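Local coordinates for porin (Acinetobacter baumannii AB307-0294, PDB 5DL7), which probably works as an outer-membrane porin of the OprD family, a calcium-binding beta-barrel through which small solutes such as vanillate may pass, at residues L73-G77 / L141-T145; R90-P95 / Q171-I175; D179-D183 / L219-Y223; D183-H187 / M397-F403; G283-S287 / P302-D306. All coordinates share one frame; numbering follows the deposited sequence.

Interaction 1: L73-G77 / L141-T145; sequences LAMAG and LFPQT
The ring of F142 is sandwiched between M75 and L141 while its far rim abuts the backbone of the strand itself, making this aromatic side chain the main plug between a loop and the barrel wall. The wall is strand 66-79 of the OprD-type beta-barrel; segment 141-145 is loop that runs into strand 145-147. M75 CB lies 3.6 Å from the F142 ring centroid and only 11° off its normal, a CH-pi contact over the face. From there chi1 (-62°) and a near-extended chi2 put SD in an oblique Met-aromatic position, 38° off the normal, where it also reaches P143 CD at 4.0 Å. L141 CD2 covers the opposite face of the F142 ring near its rim, and the same methyl group meets G77 CA. The alternation of the strand explains the pattern: L73, M75 and G77 face the loop, whereas the CB of A76 points away. L73 adds a smaller apolar patch, its CG anti to the backbone N, with CD2 set between P143 CG at 3.9 Å and T145 CG2. The hydroxyl of T145 is engaged separately, by Y177. Y106 on strand 105-117 meets F142 edge-to-face. With no side chain on G77, the F142 ring comes edge-on to the A76-G77 peptide, CZ lying 3.3 Å from A76 C and 3.4 Å from G77 N.

Interaction 2: R90-P95 / Q171-I175; sequences RSGLLP and QRDSI
D173 and R90 join two loops through an unusually short salt bridge, and D173 can be followed outward atom by atom. Its CB rests 3.3 Å from G92 O, with L94 O a little farther off. Because chi1 is 53°, CG stands between the backbone N and the carbonyl carbon, which directs the carboxylate at R90. OD1 stays 3.9 Å from R90 NH2, too far for a bond. OD2 makes the contact: R90 NH2 donates to its syn lone pair over 2.5 Å, with an angle of 150° at the hydrogen. The carboxylate and guanidinium planes are 13° apart, so the acid meets the edge of the arginine nearly flat. Water 1 sits at the junction, accepting from R90 NE at 2.9 Å and donating to L94 O; its approach to D173 OD2 is implausibly short, so that second bond to OD2 is doubtful. At the backbone of D173, P95 CG sits 3.4 Å from D173 O. Water 2 donates to G92 O, with a weak second bond to R172 O. Q171 to S174 form a type I beta turn, and S91 OG accepts from L93 N in an ST turn. K108 donates to R172 O and S174 O. The whole is a salt bridge between two connecting loops of an OprD-family barrel, and P95, whose backbone is hydrogen-bonded to the calcium ligand D103, lies beside a calcium site.

Interaction 3: D179-D183 / L219-Y223; sequences DVGTD and LKDIY
L219 packs against both V180 and T182 by spreading its two methyl groups, and this fork is the tight part of the contact. CD1 touches V180 CG2 at 3.9 Å, while CD2 meets T182 CG2 at 3.7 Å and also lies near the carbonyl carbon of G181. CG of L219 is anti to the backbone N (chi1 180°), which extends the fork toward 179-183. The T182 methyl has a second neighbour: it sits in the plane of the Y223 ring, at its edge, 4.0 Å from CE2. L219 CB lies over the centre of that same ring, so the aromatic group backs the leucine. Packing thins out at I222, whose CG2 is 4.2 Å from T182 CG2 and whose CD1 is 4.5 Å from G181 CA. Toward solvent the character changes: K220 and D221 take no part in the packing and bind D196 and the backbone N of S256 instead, while D179 and D183 are exposed. The turn that presents L219, I222 and Y223 is held by L219 O, which accepts from I222 N and Y223 N together. With I222 and Y223 both opposite L219, the 219-223 segment forms a classic beta bulge in the tight link between barrel strands 210-219 and 223-235.

Interaction 4: D183-H187 / M397-F403; sequences DNINH and MPTNMTF
N186 and T402 exchange two hydrogen bonds, each residue offering its backbone N-H to the side chain of the other. N186 N donates to T402 OG1 over 2.8 Å, almost straight at 171°; T402 N donates to N186 OD1 over the same 2.8 Å, with an angle of 158°. The N186 carboxamide is thus fixed at its oxygen, and its ND2 is fixed in turn by N314. A third bond is poorer: H187 NE2 reaches N400 O at 3.1 Å, but bent to 136° and approaching from above the carbonyl plane. CG of H187 is anti to the carbonyl carbon, which swings the imidazole across to N400.

Sulfur contacts form the next group. M401 SD lies at the edge of the H187 ring, in its plane and 5.0 Å from the centroid, and also rests 3.6 Å from N186 CA. M397 SD lies 4.1 Å from N186 ND2, the two side chains crossing at about a right angle.

The apolar part is small. I185 CG2 touches F403 CE2 at 3.7 Å, obliquely to the ring, while T402 CG2 covers the centre of one face. N186 ND2 stands near the ring edge at CD2, the amide and ring planes almost perpendicular. Amid this packing F403 N is buried without a partner.

N186 and H187 both have positive phi values, and P398 to M401 form a type I beta turn. The N186-T402 pair of side-chain-to-backbone bonds joins two irregular loops, the one before strand 193-194 and the one between barrel strands 384-395 and 406-418.

Interaction 5: G283-S287 / P302-D306; sequences GYMQS and PVVLD
V303, the first residue of 302-306 to meet the strand, places CG2 against M285 SD at 3.5 Å, the shortest approach in the contact. Its CB lies 3.8 Å from the same sulfur, and the M285 methyl CE touches CG2 as well; the two side chains cross at about a right angle. At V304 the loop passes by more loosely, with CG1 4.5 Å from M285 SD, and its backbone N is bound by S268 on the neighbouring strand 263-275. L305 then runs antiparallel to the methionine side chain: CD1 meets M285 CG at 3.8 Å, CG lies near both CG and SD, and CB reaches CE at 4.0 Å. Its other methyl, CD2, stands 4.5 Å from G283 CA, where the strand carries no side chain. M285 is bracketed by V303 and L305, and its bend at chi3 (-69°) puts CE within touch of both V303 CG2 and L305 CB. D306 turns from the strand and pairs with R346. Strand 278-288 is hydrogen-bonded to strands 263-275 and 318-327, and the loop that follows it folds back over its side chains. The contact is made by apolar side chains, with no hydrogen bond between the segments, which implies attachment by dispersion and burial without directional restraint.

Every contact involves a loop linking barrel strands, and interactions 1 and 5 seat such loops on strands 66-79 and 278-288, on opposite sides of the chain's centre and about 27 Å apart between centres. Interactions 1 and 2 are neighbours, 10 Å between centres, and touch through a probable hydrogen bond from Q144 NE2 to Q171 OE1 of 2.9 Å; their segments alternate along the chain. The connection from strand 159-170 to strand 198-206 supplies segments to interactions 2, 3 and 4, the last two sharing D183 although their centres are 19 Å apart. Interaction 5 is nested within the 209-residue span between the segments of interaction 4. Together they tie distant connections to one another and to the barrel wall.

Interaction 1: L73-G77 / L141-T145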
# COMPACT_ATOMS: atom_id res chain seq x y z
N LEU A 73 8.79 10.87 12.93
CA LEU A 73 7.44 10.34 12.77
C LEU A 73 7.13 9.72 14.22
O LEU A 73 7.78 8.78 14.54
CB LEU A 73 7.44 9.32 11.77
CG LEU A 73 6.15 8.63 11.42
CD1 LEU A 73 5.08 9.61 10.85
CD2 LEU A 73 6.41 7.45 10.55
N ALA A 74 6.12 10.11 14.88
CA ALA A 74 5.75 9.58 16.23
C ALA A 74 4.33 9.05 16.16
O ALA A 74 3.44 9.73 15.61
CB ALA A 74 5.89 10.64 17.22
N MET A 75 4.07 7.84 16.73
CA MET A 75 2.81 7.01 16.57
C MET A 75 2.41 6.50 17.92
O MET A 75 3.27 6.07 18.68
CB MET A 75 3.03 5.92 15.65
CG MET A 75 3.38 6.33 14.23
SD MET A 75 4.23 5.20 13.21
CE MET A 75 5.96 5.50 13.83
N ALA A 76 1.15 6.74 18.33
CA ALA A 76 0.60 6.16 19.55
C ALA A 76 -0.77 5.58 19.18
O ALA A 76 -1.62 6.35 18.76
CB ALA A 76 0.54 7.16 20.62
N GLY A 77 -1.00 4.30 19.44
CA GLY A 77 -2.20 3.58 19.10
C GLY A 77 -2.88 2.84 20.25
O GLY A 77 -2.18 2.44 21.17
N LEU A 141 -3.15 1.08 10.76
CA LEU A 141 -3.25 2.22 11.54
C LEU A 141 -2.09 3.16 11.30
O LEU A 141 -2.24 4.35 11.35
CB LEU A 141 -3.36 1.84 13.02
CG LEU A 141 -3.66 2.96 13.97
CD1 LEU A 141 -5.12 3.46 13.73
CD2 LEU A 141 -3.55 2.56 15.48
N PHE A 142 -0.88 2.62 11.25
CA PHE A 142 0.38 3.35 11.11
C PHE A 142 1.11 2.85 9.92
O PHE A 142 1.05 1.69 9.57
CB PHE A 142 1.25 3.06 12.39
CG PHE A 142 0.61 3.49 13.63
CD1 PHE A 142 0.09 4.78 13.80
CD2 PHE A 142 0.60 2.73 14.79
CE1 PHE A 142 -0.52 5.24 14.96
CE2 PHE A 142 -0.02 3.21 15.92
CZ PHE A 142 -0.53 4.48 16.04
N PRO A 143 2.01 3.66 9.35
CA PRO A 143 2.80 3.25 8.19
C PRO A 143 3.86 2.23 8.58
O PRO A 143 4.42 2.34 9.63
CB PRO A 143 3.55 4.57 7.79
CG PRO A 143 3.50 5.46 8.90
CD PRO A 143 2.22 5.08 9.70
N GLN A 144 4.10 1.28 7.72
CA GLN A 144 5.34 0.48 7.69
C GLN A 144 6.52 1.39 7.51
O GLN A 144 6.48 2.36 6.72
CB GLN A 144 5.18 -0.52 6.60
CG GLN A 144 6.23 -1.53 6.51
CD GLN A 144 6.04 -2.31 5.18
OE1 GLN A 144 5.71 -1.70 4.14
NE2 GLN A 144 6.35 -3.56 5.19
N THR A 145 7.62 1.12 8.28
CA THR A 145 8.80 1.87 8.09
C THR A 145 10.01 0.94 7.92
O THR A 145 9.98 -0.20 8.29
CB THR A 145 9.13 2.97 9.15
OG1 THR A 145 9.47 2.41 10.41
CG2 THR A 145 7.91 3.98 9.33

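Interaction 2: R90-P95 / Q171-I175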
# COMPACT_ATOMS: atom_id res chain seq x y z
N ARG A 90 -6.53 -11.59 13.69
CA ARG A 90 -5.74 -10.40 13.70
C ARG A 90 -6.11 -9.57 12.46
O ARG A 90 -6.19 -10.09 11.36
CB ARG A 90 -4.27 -10.56 13.77
CG ARG A 90 -3.60 -11.25 12.73
CD ARG A 90 -2.15 -11.49 13.17
NE ARG A 90 -1.33 -10.33 12.89
CZ ARG A 90 -0.29 -10.31 12.00
NH1 ARG A 90 0.03 -11.39 11.27
NH2 ARG A 90 0.51 -9.25 11.88
N SER A 91 -6.32 -8.26 12.69
CA SER A 91 -6.54 -7.29 11.57
C SER A 91 -5.34 -6.63 11.03
O SER A 91 -5.35 -6.07 9.89
CB SER A 91 -7.53 -6.24 12.11
OG SER A 91 -6.91 -5.31 12.99
N GLY A 92 -4.33 -6.47 11.85
CA GLY A 92 -3.25 -5.60 11.58
C GLY A 92 -3.25 -4.16 12.14
O GLY A 92 -2.36 -3.39 11.93
N LEU A 93 -4.33 -3.79 12.80
CA LEU A 93 -4.44 -2.50 13.40
C LEU A 93 -3.65 -2.44 14.73
O LEU A 93 -3.41 -1.41 15.25
CB LEU A 93 -5.93 -2.12 13.73
CG LEU A 93 -6.84 -1.91 12.50
CD1 LEU A 93 -8.18 -1.42 12.95
CD2 LEU A 93 -6.24 -0.89 11.53
N LEU A 94 -3.55 -3.61 15.39
CA LEU A 94 -2.98 -3.66 16.77
C LEU A 94 -1.99 -4.91 16.83
O LEU A 94 -2.25 -5.96 16.12
CB LEU A 94 -4.06 -3.93 17.78
CG LEU A 94 -5.08 -2.78 17.99
CD1 LEU A 94 -6.32 -3.30 18.70
CD2 LEU A 94 -4.43 -1.67 18.79
N PRO A 95 -0.96 -4.79 17.64
CA PRO A 95 -0.10 -5.99 17.91
C PRO A 95 -0.91 -7.09 18.54
O PRO A 95 -1.84 -6.87 19.39
CB PRO A 95 1.01 -5.46 18.78
CG PRO A 95 0.88 -3.92 18.72
CD PRO A 95 -0.59 -3.69 18.53
N GLN A 171 7.05 -3.27 11.05
CA GLN A 171 5.74 -3.56 10.44
C GLN A 171 4.71 -2.58 11.08
O GLN A 171 4.85 -2.12 12.19
CB GLN A 171 5.30 -4.94 10.53
CG GLN A 171 6.30 -5.98 9.98
CD GLN A 171 6.46 -5.87 8.40
OE1 GLN A 171 6.12 -4.87 7.79
NE2 GLN A 171 7.28 -6.82 7.84
N ARG A 172 3.69 -2.37 10.29
CA ARG A 172 2.64 -1.43 10.73
C ARG A 172 2.06 -1.69 12.11
O ARG A 172 1.77 -0.75 12.90
CB ARG A 172 1.47 -1.46 9.62
CG ARG A 172 0.88 -2.77 9.43
CD ARG A 172 0.36 -2.92 7.99
NE ARG A 172 -0.22 -4.21 7.72
CZ ARG A 172 -0.87 -4.55 6.61
NH1 ARG A 172 -0.90 -3.71 5.57
NH2 ARG A 172 -1.40 -5.76 6.54
N ASP A 173 1.87 -2.95 12.43
CA ASP A 173 1.31 -3.42 13.69
C ASP A 173 2.37 -3.94 14.71
O ASP A 173 2.04 -4.64 15.61
CB ASP A 173 0.36 -4.59 13.47
CG ASP A 173 0.98 -5.77 12.67
OD1 ASP A 173 2.14 -5.67 12.17
OD2 ASP A 173 0.31 -6.86 12.60
N SER A 174 3.55 -3.34 14.65
CA SER A 174 4.65 -3.75 15.54
C SER A 174 5.37 -2.61 16.08
O SER A 174 5.57 -1.54 15.46
CB SER A 174 5.63 -4.61 14.71
OG SER A 174 6.66 -5.06 15.64
N ILE A 175 5.83 -2.79 17.34
CA ILE A 175 6.73 -1.83 17.89
C ILE A 175 8.19 -2.15 17.63
O ILE A 175 9.06 -1.27 18.00
CB ILE A 175 6.59 -1.57 19.37
CG1 ILE A 175 6.84 -2.83 20.24
CG2 ILE A 175 5.17 -1.13 19.73
CD1 ILE A 175 6.66 -2.70 21.76
O HOH W 1 -1.36 -7.68 14.16
O HOH W 2 -1.28 -0.81 12.12

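Interaction 3: D179-D183 / L219-Y223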
# COMPACT_ATOMS: atom_id res chain seq x y z
N ASP A 179 13.97 -8.19 10.70
CA ASP A 179 14.69 -8.28 9.42
C ASP A 179 13.73 -8.13 8.23
O ASP A 179 12.54 -8.61 8.22
CB ASP A 179 15.45 -9.61 9.33
CG ASP A 179 16.66 -9.66 10.26
OD1 ASP A 179 17.06 -8.70 10.88
OD2 ASP A 179 17.18 -10.71 10.37
N VAL A 180 14.25 -7.52 7.19
CA VAL A 180 13.48 -7.43 5.94
C VAL A 180 13.29 -8.87 5.34
O VAL A 180 14.06 -9.78 5.60
CB VAL A 180 14.15 -6.46 4.89
CG1 VAL A 180 14.34 -5.10 5.53
CG2 VAL A 180 15.59 -6.91 4.52
N GLY A 181 12.30 -9.02 4.54
CA GLY A 181 11.99 -10.28 3.92
C GLY A 181 10.69 -10.31 3.22
O GLY A 181 10.22 -9.29 2.75
N THR A 182 10.11 -11.50 3.08
CA THR A 182 8.89 -11.75 2.34
C THR A 182 7.90 -12.50 3.18
O THR A 182 8.31 -13.26 4.08
CB THR A 182 9.10 -12.65 1.07
OG1 THR A 182 9.84 -13.84 1.48
CG2 THR A 182 9.96 -11.94 0.12
N ASP A 183 6.65 -12.32 2.87
CA ASP A 183 5.60 -13.18 3.40
C ASP A 183 5.40 -14.32 2.35
O ASP A 183 5.95 -14.26 1.19
CB ASP A 183 4.32 -12.39 3.50
CG ASP A 183 4.35 -11.39 4.69
OD1 ASP A 183 4.93 -11.71 5.68
OD2 ASP A 183 3.72 -10.36 4.50
N LEU A 219 16.56 -8.18 -2.97
CA LEU A 219 16.41 -8.62 -1.54
C LEU A 219 17.38 -9.78 -1.39
O LEU A 219 17.21 -10.85 -2.04
CB LEU A 219 14.98 -9.08 -1.34
CG LEU A 219 14.57 -9.59 0.01
CD1 LEU A 219 14.72 -8.48 1.05
CD2 LEU A 219 13.17 -10.11 0.01
N LYS A 220 18.40 -9.54 -0.59
CA LYS A 220 19.66 -10.37 -0.61
C LYS A 220 19.28 -11.84 -0.35
O LYS A 220 18.54 -12.16 0.60
CB LYS A 220 20.57 -9.92 0.48
CG LYS A 220 21.89 -10.72 0.44
CD LYS A 220 22.76 -10.19 1.52
CE LYS A 220 24.07 -10.97 1.69
NZ LYS A 220 24.24 -10.81 3.18
N ASP A 221 19.71 -12.75 -1.24
CA ASP A 221 19.54 -14.23 -1.15
C ASP A 221 18.10 -14.63 -1.29
O ASP A 221 17.74 -15.79 -0.96
CB ASP A 221 20.17 -14.67 0.20
CG ASP A 221 21.63 -14.67 0.17
OD1 ASP A 221 22.26 -15.07 -0.80
OD2 ASP A 221 22.21 -14.31 1.23
N ILE A 222 17.20 -13.77 -1.78
CA ILE A 222 15.82 -14.04 -1.99
C ILE A 222 15.39 -13.80 -3.42
O ILE A 222 15.10 -14.71 -4.13
CB ILE A 222 14.87 -13.39 -0.97
CG1 ILE A 222 15.31 -13.82 0.49
CG2 ILE A 222 13.46 -13.84 -1.23
CD1 ILE A 222 14.45 -13.20 1.55
N TYR A 223 15.40 -12.54 -3.84
CA TYR A 223 14.99 -12.24 -5.24
C TYR A 223 15.69 -10.98 -5.74
O TYR A 223 16.06 -10.10 -4.93
CB TYR A 223 13.52 -12.19 -5.46
CG TYR A 223 12.80 -11.06 -4.81
CD1 TYR A 223 12.88 -9.76 -5.38
CD2 TYR A 223 12.04 -11.14 -3.69
CE1 TYR A 223 12.19 -8.72 -4.79
CE2 TYR A 223 11.32 -10.10 -3.12
CZ TYR A 223 11.40 -8.86 -3.58
OH TYR A 223 10.77 -7.77 -3.06

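Interaction 4: D183-H187 / M397-F403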
# COMPACT_ATOMS: atom_id res chain seq x y z
N ASP A 183 6.65 -12.32 2.87
CA ASP A 183 5.60 -13.18 3.40
C ASP A 183 5.40 -14.32 2.35
O ASP A 183 5.95 -14.26 1.19
CB ASP A 183 4.32 -12.39 3.50
CG ASP A 183 4.35 -11.39 4.69
OD1 ASP A 183 4.93 -11.71 5.68
OD2 ASP A 183 3.72 -10.36 4.50
N ASN A 184 4.66 -15.36 2.78
CA ASN A 184 4.34 -16.45 1.82
C ASN A 184 2.84 -16.42 1.64
O ASN A 184 2.09 -16.85 2.47
CB ASN A 184 4.87 -17.76 2.36
CG ASN A 184 4.98 -18.84 1.24
OD1 ASN A 184 5.02 -18.42 0.05
ND2 ASN A 184 5.02 -20.07 1.61
N ILE A 185 2.37 -15.85 0.59
CA ILE A 185 0.93 -15.65 0.35
C ILE A 185 0.40 -16.87 -0.44
O ILE A 185 1.01 -17.15 -1.52
CB ILE A 185 0.71 -14.35 -0.40
CG1 ILE A 185 1.13 -13.20 0.54
CG2 ILE A 185 -0.72 -14.19 -0.82
CD1 ILE A 185 1.42 -12.01 -0.22
N ASN A 186 -0.61 -17.57 0.06
CA ASN A 186 -1.10 -18.72 -0.70
C ASN A 186 -0.04 -19.71 -1.08
O ASN A 186 -0.14 -20.39 -2.10
CB ASN A 186 -1.89 -18.33 -1.97
CG ASN A 186 -3.05 -17.37 -1.67
OD1 ASN A 186 -3.61 -17.35 -0.57
ND2 ASN A 186 -3.37 -16.51 -2.63
N HIS A 187 0.93 -19.92 -0.14
CA HIS A 187 2.03 -20.85 -0.39
C HIS A 187 2.69 -20.66 -1.76
O HIS A 187 3.14 -21.70 -2.35
CB HIS A 187 1.57 -22.26 -0.21
CG HIS A 187 0.93 -22.57 1.10
ND1 HIS A 187 1.69 -22.73 2.20
CD2 HIS A 187 -0.40 -22.56 1.56
CE1 HIS A 187 0.94 -22.93 3.29
NE2 HIS A 187 -0.33 -22.81 2.92
N MET A 397 -10.74 -21.21 -3.34
CA MET A 397 -9.42 -21.70 -2.93
C MET A 397 -9.54 -22.55 -1.68
O MET A 397 -10.46 -22.39 -0.87
CB MET A 397 -8.39 -20.54 -2.69
CG MET A 397 -8.16 -19.83 -3.93
SD MET A 397 -6.75 -18.57 -3.55
CE MET A 397 -7.33 -17.26 -4.47
N PRO A 398 -8.58 -23.41 -1.39
CA PRO A 398 -8.59 -24.23 -0.26
C PRO A 398 -8.39 -23.46 1.06
O PRO A 398 -7.96 -22.31 1.11
CB PRO A 398 -7.44 -25.21 -0.46
CG PRO A 398 -7.10 -25.02 -1.92
CD PRO A 398 -7.53 -23.72 -2.32
N THR A 399 -8.85 -24.09 2.10
CA THR A 399 -8.87 -23.42 3.40
C THR A 399 -7.53 -23.12 4.06
O THR A 399 -7.47 -22.36 5.02
CB THR A 399 -9.81 -24.21 4.43
OG1 THR A 399 -9.21 -25.44 4.64
CG2 THR A 399 -11.14 -24.32 3.82
N ASN A 400 -6.40 -23.67 3.55
CA ASN A 400 -5.10 -23.42 4.11
C ASN A 400 -4.47 -22.20 3.40
O ASN A 400 -3.25 -21.92 3.65
CB ASN A 400 -4.25 -24.63 4.00
CG ASN A 400 -3.99 -25.07 2.51
OD1 ASN A 400 -4.86 -24.99 1.70
ND2 ASN A 400 -2.80 -25.61 2.24
N MET A 401 -5.17 -21.51 2.55
CA MET A 401 -4.61 -20.36 1.79
C MET A 401 -4.72 -19.09 2.63
O MET A 401 -5.29 -19.10 3.74
CB MET A 401 -5.31 -20.20 0.49
CG MET A 401 -5.01 -21.42 -0.45
SD MET A 401 -3.29 -21.62 -0.82
CE MET A 401 -3.30 -23.42 -1.17
N THR A 402 -4.22 -17.97 2.13
CA THR A 402 -4.14 -16.74 2.91
C THR A 402 -5.40 -15.98 2.87
O THR A 402 -5.76 -15.33 3.86
CB THR A 402 -2.99 -15.90 2.29
OG1 THR A 402 -1.76 -16.62 2.40
CG2 THR A 402 -2.85 -14.56 3.04
N PHE A 403 -6.13 -16.00 1.78
CA PHE A 403 -7.36 -15.15 1.63
C PHE A 403 -8.56 -16.07 1.56
O PHE A 403 -8.54 -17.10 0.82
CB PHE A 403 -7.25 -14.26 0.42
CG PHE A 403 -6.07 -13.32 0.48
CD1 PHE A 403 -6.05 -12.34 1.50
CD2 PHE A 403 -5.01 -13.44 -0.38
CE1 PHE A 403 -4.97 -11.38 1.49
CE2 PHE A 403 -3.95 -12.55 -0.31
CZ PHE A 403 -3.91 -11.56 0.67

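Interaction 5: G283-S287 / P302-D306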
# COMPACT_ATOMS: atom_id res chain seq x y z
N GLY A 283 -9.54 -2.36 -16.12
CA GLY A 283 -8.30 -2.85 -15.62
C GLY A 283 -8.01 -4.29 -16.10
O GLY A 283 -8.93 -5.12 -16.40
N TYR A 284 -6.75 -4.64 -16.31
CA TYR A 284 -6.30 -5.96 -16.68
C TYR A 284 -5.01 -6.26 -15.98
O TYR A 284 -4.12 -5.36 -15.87
CB TYR A 284 -6.08 -6.14 -18.19
CG TYR A 284 -5.75 -7.52 -18.55
CD1 TYR A 284 -6.71 -8.52 -18.42
CD2 TYR A 284 -4.55 -7.85 -18.85
CE1 TYR A 284 -6.45 -9.87 -18.78
CE2 TYR A 284 -4.26 -9.18 -19.25
CZ TYR A 284 -5.20 -10.17 -19.10
OH TYR A 284 -4.89 -11.53 -19.48
N MET A 285 -4.88 -7.51 -15.49
CA MET A 285 -3.60 -7.99 -14.99
C MET A 285 -3.35 -9.38 -15.47
O MET A 285 -4.26 -10.15 -15.64
CB MET A 285 -3.43 -7.92 -13.46
CG MET A 285 -3.92 -6.64 -12.80
SD MET A 285 -3.28 -6.33 -11.17
CE MET A 285 -4.10 -7.62 -10.22
N GLN A 286 -2.07 -9.68 -15.61
CA GLN A 286 -1.68 -11.08 -15.81
C GLN A 286 -0.31 -11.43 -15.31
O GLN A 286 0.66 -10.69 -15.50
CB GLN A 286 -1.78 -11.43 -17.32
CG GLN A 286 -1.46 -12.86 -17.71
CD GLN A 286 -1.81 -13.22 -19.16
OE1 GLN A 286 -2.47 -12.45 -19.84
NE2 GLN A 286 -1.51 -14.47 -19.54
N SER A 287 -0.23 -12.57 -14.62
CA SER A 287 0.98 -13.16 -14.25
C SER A 287 1.51 -14.16 -15.21
O SER A 287 0.75 -15.03 -15.68
CB SER A 287 0.72 -13.82 -12.85
OG SER A 287 1.91 -14.31 -12.32
N PRO A 302 2.21 -4.67 -5.12
CA PRO A 302 2.48 -3.41 -5.80
C PRO A 302 1.86 -3.17 -7.16
O PRO A 302 2.10 -2.16 -7.78
CB PRO A 302 4.01 -3.35 -5.86
CG PRO A 302 4.31 -4.77 -6.16
CD PRO A 302 3.41 -5.54 -5.16
N VAL A 303 1.00 -4.09 -7.57
CA VAL A 303 0.35 -4.02 -8.89
C VAL A 303 -0.76 -3.00 -8.91
O VAL A 303 -1.15 -2.44 -7.92
CB VAL A 303 -0.16 -5.46 -9.22
CG1 VAL A 303 0.92 -6.52 -9.22
CG2 VAL A 303 -1.32 -5.84 -8.35
N VAL A 304 -1.24 -2.72 -10.12
CA VAL A 304 -2.11 -1.58 -10.24
C VAL A 304 -3.40 -1.69 -9.52
O VAL A 304 -3.97 -0.71 -9.10
CB VAL A 304 -2.28 -1.17 -11.74
CG1 VAL A 304 -3.20 -2.01 -12.42
CG2 VAL A 304 -3.06 0.17 -11.82
N LEU A 305 -3.96 -2.86 -9.55
CA LEU A 305 -5.32 -3.10 -8.91
C LEU A 305 -5.05 -3.40 -7.44
O LEU A 305 -4.38 -4.40 -7.11
CB LEU A 305 -6.14 -4.19 -9.65
CG LEU A 305 -6.29 -4.01 -11.11
CD1 LEU A 305 -7.17 -5.12 -11.66
CD2 LEU A 305 -6.95 -2.63 -11.34
N ASP A 306 -5.42 -2.52 -6.53
CA ASP A 306 -5.10 -2.66 -5.07
C ASP A 306 -6.39 -2.91 -4.28
O ASP A 306 -6.97 -2.11 -3.60
CB ASP A 306 -4.50 -1.37 -4.55
CG ASP A 306 -5.41 -0.12 -4.77
OD1 ASP A 306 -6.35 -0.00 -5.81
OD2 ASP A 306 -5.18 0.89 -3.95